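Local coordinates for protein integral membrane indolylacetylinositol arabinosyltransferase EmbC (Mycolicibacterium smegmatis, PDB 7BVE) that probably transfers arabinose units onto the growing arabinan of the mycobacterial cell wall and binds the anti-tuberculosis drug ethambutol, at residues T33-E39 / T210-K216; R520-L524 / T616-T622; A757-S763 / V845-Y851. All blocks are in the same frame, centred on the assembly; numbering follows the deposited sequence.

The three contacts follow one another along the chain without touching. Contact 1 lies where the N-terminal concanavalin-like domain joins the membrane helices, contact 2 between two helices of the GT-C membrane region, and contact 3 in a β-sheet of the C-terminal domain. Centre to centre, contacts 1 and 2 are about 52 Å apart, on opposite sides of the chain's centre, contacts 2 and 3 about 57 Å and contacts 1 and 3 about 76 Å. None includes a residue of the ethambutol pocket, which is built from the membrane region (Asp279, Tyr314, Trp572) and the C-terminal domain (Trp965, Val1004). The side chain of Val845 in contact 3 is about 11 Å from the bound calcium ion, too far to ligate it.

Contact 1 (T33-E39 / T210-K216); sequences TPLLPVE and TSPTLLK
This is the neck of the N-terminal concanavalin-like β-domain, which is inserted between helix 14-32 and helix 214-238. The chain enters the domain through 33-39 and returns through 210-216, and the two segments run antiparallel. Their closest CA pairs are Leu36 with Lys216 (5.6 Å), Val38 with Pro212 (4.8 Å) and Glu39 with Ser211 (5.2 Å). Thr33, Pro34 and Leu35 have phi/psi of -67/-23, -74/-11 and -109/10; from Leu36 (-86/157) the chain is extended, and strand 38-46 begins at Val38. Opposite it, 210-213 is extended and Leu214 starts the helix.

Two hydrogen bonds tie the neck at its two ends. On the domain side Glu39 N donates to Ser211 O at 2.9 Å, and Thr210 CA sits 3.5 Å from Glu39 O in a CA-H...O contact. On the helix side Lys216 reaches back with its first three chi angles t and the last p, so that NZ lies 3.0 Å from Thr33 O; the same ammonium also donates to Phe474 O, which gives it two backbone carbonyls as acceptors. Thr210 OG1 has a weak bond to Asp476 O. Thr213 occupies the N-cap position, yet its side chain makes no capping bond; its methyl CG2 instead rests 3.3 Å from Pro37 O. Val38 uses its backbone to bond Arg1062, on the neighbouring strand 1056-1062.

Apolar contacts fill the middle. The CD1 methyl of Leu36 (m, t) lies 3.8 Å from Lys216 CA, and its other methyl, CD2, meets Leu215 CD2 at 3.9 Å.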
loop_
_atom_site.group_PDB
_atom_site.type_symbol
_atom_site.label_atom_id
_atom_site.label_comp_id
_atom_site.label_asym_id
_atom_site.label_seq_id
_atom_site.Cartn_x
_atom_site.Cartn_y
_atom_site.Cartn_z
ATOM N N THR A 33 3.908 -0.498 45.913
ATOM C CA THR A 33 2.942 -1.575 45.667
ATOM C C THR A 33 3.157 -2.562 44.505
ATOM O O THR A 33 2.575 -3.647 44.590
ATOM C CB THR A 33 1.522 -1.001 45.558
ATOM O OG1 THR A 33 0.584 -2.078 45.485
ATOM C CG2 THR A 33 1.333 -0.119 44.350
ATOM N N PRO A 34 3.908 -2.307 43.416
ATOM C CA PRO A 34 4.118 -3.402 42.459
ATOM C C PRO A 34 5.084 -4.473 42.930
ATOM O O PRO A 34 5.162 -5.526 42.288
ATOM C CB PRO A 34 4.683 -2.691 41.227
ATOM C CG PRO A 34 4.334 -1.311 41.381
ATOM C CD PRO A 34 4.446 -1.065 42.828
ATOM N N LEU A 35 5.817 -4.249 44.021
ATOM C CA LEU A 35 6.882 -5.138 44.461
ATOM C C LEU A 35 6.520 -5.904 45.723
ATOM O O LEU A 35 7.384 -6.549 46.318
ATOM C CB LEU A 35 8.158 -4.335 44.692
ATOM C CG LEU A 35 8.766 -3.652 43.477
ATOM C CD1 LEU A 35 9.845 -2.713 43.933
ATOM C CD2 LEU A 35 9.333 -4.687 42.546
ATOM N N LEU A 36 5.287 -5.842 46.141
ATOM C CA LEU A 36 4.788 -6.516 47.328
ATOM C C LEU A 36 4.376 -7.945 46.985
ATOM O O LEU A 36 4.113 -8.251 45.821
ATOM C CB LEU A 36 3.620 -5.716 47.904
ATOM C CG LEU A 36 4.073 -4.405 48.544
ATOM C CD1 LEU A 36 2.892 -3.553 48.889
ATOM C CD2 LEU A 36 4.879 -4.682 49.788
ATOM N N PRO A 37 4.348 -8.859 47.965
ATOM C CA PRO A 37 4.088 -10.274 47.655
ATOM C C PRO A 37 2.679 -10.550 47.151
ATOM O O PRO A 37 1.771 -9.725 47.235
ATOM C CB PRO A 37 4.326 -10.973 48.995
ATOM C CG PRO A 37 5.238 -10.100 49.709
ATOM C CD PRO A 37 4.858 -8.715 49.340
ATOM N N VAL A 38 2.517 -11.747 46.588
ATOM C CA VAL A 38 1.242 -12.288 46.137
ATOM C C VAL A 38 1.144 -13.731 46.615
ATOM O O VAL A 38 1.992 -14.214 47.362
ATOM C CB VAL A 38 1.068 -12.223 44.608
ATOM C CG1 VAL A 38 0.889 -10.805 44.151
ATOM C CG2 VAL A 38 2.253 -12.852 43.924
ATOM N N GLU A 39 0.083 -14.415 46.197
ATOM C CA GLU A 39 -0.147 -15.817 46.541
ATOM C C GLU A 39 -0.499 -16.590 45.275
ATOM O O GLU A 39 -1.630 -16.515 44.792
ATOM C CB GLU A 39 -1.246 -15.949 47.579
ATOM C CG GLU A 39 -0.859 -15.437 48.935
ATOM C CD GLU A 39 -1.989 -15.525 49.933
ATOM O OE1 GLU A 39 -3.123 -15.837 49.521
ATOM O OE2 GLU A 39 -1.740 -15.288 51.133
ATOM N N THR A 210 -2.644 -15.448 40.480
ATOM C CA THR A 210 -2.215 -14.913 41.760
ATOM C C THR A 210 -3.391 -14.289 42.507
ATOM O O THR A 210 -4.532 -14.285 42.043
ATOM C CB THR A 210 -1.099 -13.888 41.565
ATOM O OG1 THR A 210 -1.592 -12.780 40.812
ATOM C CG2 THR A 210 0.067 -14.498 40.822
ATOM N N SER A 211 -3.098 -13.749 43.676
ATOM C CA SER A 211 -4.051 -13.082 44.548
ATOM C C SER A 211 -3.259 -12.210 45.509
ATOM O O SER A 211 -2.145 -12.585 45.889
ATOM C CB SER A 211 -4.899 -14.098 45.308
ATOM O OG SER A 211 -5.793 -13.455 46.193
ATOM N N PRO A 212 -3.766 -11.041 45.896
ATOM C CA PRO A 212 -3.012 -10.183 46.815
ATOM C C PRO A 212 -2.897 -10.800 48.197
ATOM O O PRO A 212 -3.759 -11.558 48.640
ATOM C CB PRO A 212 -3.839 -8.893 46.853
ATOM C CG PRO A 212 -4.583 -8.896 45.594
ATOM C CD PRO A 212 -4.911 -10.328 45.315
ATOM N N THR A 213 -1.796 -10.491 48.867
ATOM C CA THR A 213 -1.608 -10.895 50.249
ATOM C C THR A 213 -2.140 -9.788 51.158
ATOM O O THR A 213 -2.746 -8.820 50.692
ATOM C CB THR A 213 -0.143 -11.231 50.499
ATOM O OG1 THR A 213 0.014 -11.729 51.830
ATOM C CG2 THR A 213 0.711 -10.019 50.322
ATOM N N LEU A 214 -1.935 -9.922 52.470
ATOM C CA LEU A 214 -2.462 -8.931 53.405
ATOM C C LEU A 214 -1.717 -7.610 53.298
ATOM O O LEU A 214 -2.338 -6.538 53.345
ATOM C CB LEU A 214 -2.380 -9.476 54.829
ATOM C CG LEU A 214 -3.008 -8.632 55.936
ATOM C CD1 LEU A 214 -4.487 -8.522 55.682
ATOM C CD2 LEU A 214 -2.745 -9.259 57.290
ATOM N N LEU A 215 -0.395 -7.674 53.118
ATOM C CA LEU A 215 0.437 -6.476 53.109
ATOM C C LEU A 215 0.171 -5.619 51.874
ATOM O O LEU A 215 0.059 -4.390 51.969
ATOM C CB LEU A 215 1.907 -6.881 53.185
ATOM C CG LEU A 215 2.933 -5.759 53.374
ATOM C CD1 LEU A 215 2.697 -5.094 54.707
ATOM C CD2 LEU A 215 4.353 -6.284 53.281
ATOM N N LYS A 216 0.016 -6.261 50.714
ATOM C CA LYS A 216 -0.283 -5.544 49.477
ATOM C C LYS A 216 -1.664 -4.902 49.527
ATOM O O LYS A 216 -1.860 -3.775 49.051
ATOM C CB LYS A 216 -0.176 -6.515 48.302
ATOM C CG LYS A 216 -0.346 -5.934 46.922
ATOM C CD LYS A 216 -0.158 -7.045 45.907
ATOM C CE LYS A 216 -0.478 -6.635 44.489
ATOM N NZ LYS A 216 0.526 -5.717 43.934
#

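Contact 2 (R520-L524 / T616-T622); sequences RFAVL and TALSFAT
This is a buried helix-helix contact inside the GT-C membrane region, pairing the first turns of helix 517-539 with the C-terminal end of helix 602-619. The closest backbone approach is Phe521 to Ser619, 5.2 Å between CA atoms. Ser619 OG packs 3.4 Å from Phe521 CA, while its hydrogen bond goes to Val615 O in its own helix. Phe521 (chi1 t) presents its ring edge to Ser619 OG and Thr616 OG1, the latter likewise hydrogen-bonded within its own helix, to Val612 O. Next to them Leu524 CD1 meets Leu618 CD2 at 3.8 Å.

Helix 602-619 unwinds at Phe620, and Arg520 (t, t, m) extends beneath this end. Its NH2 makes a weak hydrogen bond to Leu618 O, 3.5 Å away, and Thr622 CB lies over one guanidinium face, 3.4 Å from Arg520 NH1. Leu618 and Ala621 also pack on Phe499 of the second subunit. Weak bonds from Arg520 to Leu508 O and Gly515 O imply a buried charge spread over backbone carbonyls.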
loop_
_atom_site.group_PDB
_atom_site.type_symbol
_atom_site.label_atom_id
_atom_site.label_comp_id
_atom_site.label_asym_id
_atom_site.label_seq_id
_atom_site.Cartn_x
_atom_site.Cartn_y
_atom_site.Cartn_z
ATOM N N ARG A 520 -13.333 8.250 5.668
ATOM C CA ARG A 520 -12.491 9.111 4.852
ATOM C C ARG A 520 -12.973 10.552 4.930
ATOM O O ARG A 520 -12.167 11.482 5.060
ATOM C CB ARG A 520 -12.485 8.602 3.412
ATOM C CG ARG A 520 -11.376 9.173 2.594
ATOM C CD ARG A 520 -11.385 8.695 1.168
ATOM N NE ARG A 520 -11.161 7.266 1.030
ATOM C CZ ARG A 520 -11.067 6.653 -0.141
ATOM N NH1 ARG A 520 -10.867 5.351 -0.195
ATOM N NH2 ARG A 520 -11.128 7.350 -1.258
ATOM N N PHE A 521 -14.297 10.742 4.935
ATOM C CA PHE A 521 -14.872 12.078 5.063
ATOM C C PHE A 521 -14.555 12.704 6.410
ATOM O O PHE A 521 -14.236 13.897 6.485
ATOM C CB PHE A 521 -16.380 12.022 4.863
ATOM C CG PHE A 521 -17.050 13.356 4.982
ATOM C CD1 PHE A 521 -16.965 14.279 3.960
ATOM C CD2 PHE A 521 -17.768 13.687 6.118
ATOM C CE1 PHE A 521 -17.578 15.501 4.070
ATOM C CE2 PHE A 521 -18.378 14.908 6.231
ATOM C CZ PHE A 521 -18.285 15.813 5.207
ATOM N N ALA A 522 -14.638 11.913 7.484
ATOM C CA ALA A 522 -14.372 12.427 8.823
ATOM C C ALA A 522 -12.933 12.907 8.967
ATOM O O ALA A 522 -12.682 14.022 9.455
ATOM C CB ALA A 522 -14.685 11.350 9.854
ATOM N N VAL A 523 -11.975 12.108 8.489
ATOM C CA VAL A 523 -10.571 12.489 8.638
ATOM C C VAL A 523 -10.223 13.694 7.761
ATOM O O VAL A 523 -9.538 14.627 8.213
ATOM C CB VAL A 523 -9.665 11.283 8.348
ATOM C CG1 VAL A 523 -8.219 11.661 8.490
ATOM C CG2 VAL A 523 -10.006 10.159 9.283
ATOM N N LEU A 524 -10.728 13.731 6.519
ATOM C CA LEU A 524 -10.380 14.843 5.637
ATOM C C LEU A 524 -11.035 16.148 6.075
ATOM O O LEU A 524 -10.431 17.220 5.949
ATOM C CB LEU A 524 -10.759 14.514 4.198
ATOM C CG LEU A 524 -9.976 13.381 3.544
ATOM C CD1 LEU A 524 -10.520 13.097 2.169
ATOM C CD2 LEU A 524 -8.512 13.707 3.484
ATOM N N THR A 616 -15.015 16.634 -0.362
ATOM C CA THR A 616 -16.228 15.829 -0.459
ATOM C C THR A 616 -16.211 14.956 -1.711
ATOM O O THR A 616 -16.704 13.826 -1.686
ATOM C CB THR A 616 -17.444 16.747 -0.432
ATOM O OG1 THR A 616 -17.345 17.598 0.711
ATOM C CG2 THR A 616 -18.714 15.953 -0.298
ATOM N N ALA A 617 -15.628 15.456 -2.806
ATOM C CA ALA A 617 -15.416 14.635 -3.994
ATOM C C ALA A 617 -14.444 13.500 -3.723
ATOM O O ALA A 617 -14.618 12.389 -4.226
ATOM C CB ALA A 617 -14.886 15.492 -5.136
ATOM N N LEU A 618 -13.399 13.771 -2.943
ATOM C CA LEU A 618 -12.401 12.747 -2.660
ATOM C C LEU A 618 -12.935 11.681 -1.710
ATOM O O LEU A 618 -12.448 10.547 -1.716
ATOM C CB LEU A 618 -11.145 13.412 -2.098
ATOM C CG LEU A 618 -9.892 12.590 -1.838
ATOM C CD1 LEU A 618 -9.406 11.971 -3.117
ATOM C CD2 LEU A 618 -8.833 13.481 -1.254
ATOM N N SER A 619 -13.953 12.012 -0.911
ATOM C CA SER A 619 -14.539 11.028 -0.004
ATOM C C SER A 619 -15.335 9.946 -0.726
ATOM O O SER A 619 -15.297 8.787 -0.313
ATOM C CB SER A 619 -15.439 11.728 0.999
ATOM O OG SER A 619 -14.694 12.664 1.745
ATOM N N PHE A 620 -16.062 10.291 -1.791
ATOM C CA PHE A 620 -16.962 9.371 -2.482
ATOM C C PHE A 620 -16.272 8.476 -3.497
ATOM O O PHE A 620 -16.954 7.861 -4.319
ATOM C CB PHE A 620 -18.078 10.133 -3.187
ATOM C CG PHE A 620 -19.203 10.511 -2.299
ATOM C CD1 PHE A 620 -20.175 9.581 -1.983
ATOM C CD2 PHE A 620 -19.316 11.781 -1.790
ATOM C CE1 PHE A 620 -21.221 9.905 -1.170
ATOM C CE2 PHE A 620 -20.364 12.112 -0.970
ATOM C CZ PHE A 620 -21.320 11.168 -0.664
ATOM N N ALA A 621 -14.951 8.364 -3.455
ATOM C CA ALA A 621 -14.208 7.564 -4.422
ATOM C C ALA A 621 -13.939 6.168 -3.898
ATOM O O ALA A 621 -12.887 5.591 -4.162
ATOM C CB ALA A 621 -12.907 8.258 -4.790
ATOM N N THR A 622 -14.877 5.612 -3.137
ATOM C CA THR A 622 -14.727 4.313 -2.506
ATOM C C THR A 622 -16.109 3.689 -2.369
ATOM O O THR A 622 -17.076 4.160 -2.966
ATOM C CB THR A 622 -14.002 4.468 -1.170
ATOM O OG1 THR A 622 -13.850 3.190 -0.550
ATOM C CG2 THR A 622 -14.753 5.402 -0.266
#

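Contact 3 (A757-S763 / V845-Y851); sequences ALGAVTS and VLRSAWY
Strand 845-847 pairs antiparallel with the short, weakly bonded strand at 762-763, while 848-851 runs along the loop 757-761. Val845 comes first: its O lies 3.5 Å from Thr762 CG2. Leu846 (t, p) brings its end nearer the loop, so that CD1 is 3.7 Å from Gly759 CA and 3.3 Å from Thr762 O.

Arg847 sets the register. It faces Thr762 in a hydrogen-bonded pair, CA atoms 5.0 Å apart: Arg847 N donates to Thr762 O at 2.9 Å, and Thr762 N returns a weak 3.5 Å bond to Arg847 O. Both side chains lie on the same face of the sheet, with Arg847 NH2 3.0 Å from Thr762 OG1.

At Ser848 the partner chain bends over, and Leu758 O receives a CA-H...O contact from Ser848 CA (3.2 Å). Ala849 N makes a weak bond of 3.4 Å to Ala757 O, and its CB packs against Ala760 CB at 3.7 Å. Trp850 makes no contact with 757-763; its side chain touches Gln922 and Arg924. The hydroxyl of Tyr851 (chi1 m) closes the row, OH lying 3.8 Å from Leu758 CA.

The contact joins a loop and strand to a curled antiparallel sheet of the C-terminal domain. Strand 845-847 is sandwiched in it between 762-764 and 922-928, whose Ala927 and Leu925 bond Leu846 and Ser848, while Leu833 of strand 833-834 packs on Leu758 and Leu846.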
loop_
_atom_site.group_PDB
_atom_site.type_symbol
_atom_site.label_atom_id
_atom_site.label_comp_id
_atom_site.label_asym_id
_atom_site.label_seq_id
_atom_site.Cartn_x
_atom_site.Cartn_y
_atom_site.Cartn_z
ATOM N N ALA A 757 -30.822 -44.880 -10.072
ATOM C CA ALA A 757 -31.917 -43.960 -10.367
ATOM C C ALA A 757 -31.473 -42.508 -10.470
ATOM O O ALA A 757 -32.262 -41.668 -10.911
ATOM C CB ALA A 757 -33.011 -44.077 -9.309
ATOM N N LEU A 758 -30.242 -42.183 -10.075
ATOM C CA LEU A 758 -29.718 -40.852 -10.355
ATOM C C LEU A 758 -29.429 -40.689 -11.841
ATOM O O LEU A 758 -29.876 -39.729 -12.470
ATOM C CB LEU A 758 -28.467 -40.582 -9.521
ATOM C CG LEU A 758 -27.821 -39.222 -9.771
ATOM C CD1 LEU A 758 -28.790 -38.099 -9.495
ATOM C CD2 LEU A 758 -26.597 -39.072 -8.907
ATOM N N GLY A 759 -28.642 -41.592 -12.412
ATOM C CA GLY A 759 -28.448 -41.623 -13.848
ATOM C C GLY A 759 -29.334 -42.637 -14.536
ATOM O O GLY A 759 -28.834 -43.601 -15.120
ATOM N N ALA A 760 -30.650 -42.444 -14.480
ATOM C CA ALA A 760 -31.563 -43.514 -14.863
ATOM C C ALA A 760 -31.707 -43.621 -16.372
ATOM O O ALA A 760 -31.364 -44.646 -16.970
ATOM C CB ALA A 760 -32.927 -43.295 -14.217
ATOM N N VAL A 761 -32.227 -42.577 -17.009
ATOM C CA VAL A 761 -32.641 -42.684 -18.401
ATOM C C VAL A 761 -31.594 -42.178 -19.388
ATOM O O VAL A 761 -31.621 -42.585 -20.558
ATOM C CB VAL A 761 -33.986 -41.961 -18.624
ATOM C CG1 VAL A 761 -35.081 -42.648 -17.832
ATOM C CG2 VAL A 761 -33.888 -40.500 -18.230
ATOM N N THR A 762 -30.673 -41.320 -18.958
ATOM C CA THR A 762 -29.612 -40.841 -19.842
ATOM C C THR A 762 -28.396 -40.517 -18.994
ATOM O O THR A 762 -28.474 -39.658 -18.113
ATOM C CB THR A 762 -30.054 -39.612 -20.633
ATOM O OG1 THR A 762 -31.128 -39.960 -21.514
ATOM C CG2 THR A 762 -28.899 -39.057 -21.442
ATOM N N SER A 763 -27.280 -41.198 -19.260
ATOM C CA SER A 763 -26.032 -40.932 -18.548
ATOM C C SER A 763 -24.881 -41.352 -19.456
ATOM O O SER A 763 -24.611 -42.546 -19.605
ATOM C CB SER A 763 -25.985 -41.670 -17.217
ATOM O OG SER A 763 -25.931 -43.071 -17.407
ATOM N N VAL A 845 -24.215 -35.556 -20.854
ATOM C CA VAL A 845 -25.595 -35.157 -20.596
ATOM C C VAL A 845 -26.203 -36.147 -19.617
ATOM O O VAL A 845 -26.245 -37.351 -19.890
ATOM C CB VAL A 845 -26.446 -35.087 -21.881
ATOM C CG1 VAL A 845 -27.925 -34.958 -21.538
ATOM C CG2 VAL A 845 -26.026 -33.903 -22.742
ATOM N N LEU A 846 -26.679 -35.640 -18.484
ATOM C CA LEU A 846 -27.298 -36.451 -17.449
ATOM C C LEU A 846 -28.769 -36.084 -17.302
ATOM O O LEU A 846 -29.139 -34.908 -17.328
ATOM C CB LEU A 846 -26.563 -36.275 -16.119
ATOM C CG LEU A 846 -27.069 -37.078 -14.928
ATOM C CD1 LEU A 846 -27.114 -38.525 -15.302
ATOM C CD2 LEU A 846 -26.140 -36.882 -13.755
ATOM N N ARG A 847 -29.606 -37.107 -17.160
ATOM C CA ARG A 847 -31.046 -36.910 -17.038
ATOM C C ARG A 847 -31.580 -37.967 -16.086
ATOM O O ARG A 847 -31.446 -39.161 -16.352
ATOM C CB ARG A 847 -31.717 -37.000 -18.400
ATOM C CG ARG A 847 -33.194 -36.708 -18.383
ATOM C CD ARG A 847 -33.762 -36.753 -19.782
ATOM N NE ARG A 847 -33.172 -35.720 -20.626
ATOM C CZ ARG A 847 -32.426 -35.963 -21.698
ATOM N NH1 ARG A 847 -31.932 -34.952 -22.399
ATOM N NH2 ARG A 847 -32.181 -37.212 -22.075
ATOM N N SER A 848 -32.199 -37.533 -14.994
ATOM C CA SER A 848 -32.476 -38.420 -13.877
ATOM C C SER A 848 -33.788 -39.174 -14.070
ATOM O O SER A 848 -34.373 -39.207 -15.154
ATOM C CB SER A 848 -32.504 -37.628 -12.576
ATOM O OG SER A 848 -32.841 -38.464 -11.492
ATOM N N ALA A 849 -34.232 -39.816 -12.992
ATOM C CA ALA A 849 -35.541 -40.448 -12.935
ATOM C C ALA A 849 -36.553 -39.452 -12.377
ATOM O O ALA A 849 -36.221 -38.310 -12.052
ATOM C CB ALA A 849 -35.488 -41.716 -12.091
ATOM N N TRP A 850 -37.804 -39.874 -12.245
ATOM C CA TRP A 850 -38.836 -39.022 -11.673
ATOM C C TRP A 850 -38.891 -39.259 -10.171
ATOM O O TRP A 850 -38.996 -40.404 -9.726
ATOM C CB TRP A 850 -40.191 -39.297 -12.317
ATOM C CG TRP A 850 -40.249 -38.887 -13.747
ATOM C CD1 TRP A 850 -40.157 -39.701 -14.831
ATOM C CD2 TRP A 850 -40.381 -37.554 -14.257
ATOM N NE1 TRP A 850 -40.241 -38.962 -15.985
ATOM C CE2 TRP A 850 -40.378 -37.640 -15.656
ATOM C CE3 TRP A 850 -40.512 -36.297 -13.662
ATOM C CZ2 TRP A 850 -40.497 -36.521 -16.470
ATOM C CZ3 TRP A 850 -40.629 -35.189 -14.473
ATOM C CH2 TRP A 850 -40.620 -35.307 -15.859
ATOM N N TYR A 851 -38.806 -38.183 -9.395
ATOM C CA TYR A 851 -38.846 -38.256 -7.941
ATOM C C TYR A 851 -40.167 -37.709 -7.430
ATOM O O TYR A 851 -40.584 -36.622 -7.828
ATOM C CB TYR A 851 -37.697 -37.475 -7.315
ATOM C CG TYR A 851 -36.346 -38.086 -7.538
ATOM C CD1 TYR A 851 -35.953 -39.210 -6.831
ATOM C CD2 TYR A 851 -35.448 -37.521 -8.426
ATOM C CE1 TYR A 851 -34.717 -39.769 -7.019
ATOM C CE2 TYR A 851 -34.205 -38.074 -8.620
ATOM C CZ TYR A 851 -33.848 -39.196 -7.912
ATOM O OH TYR A 851 -32.610 -39.754 -8.097
#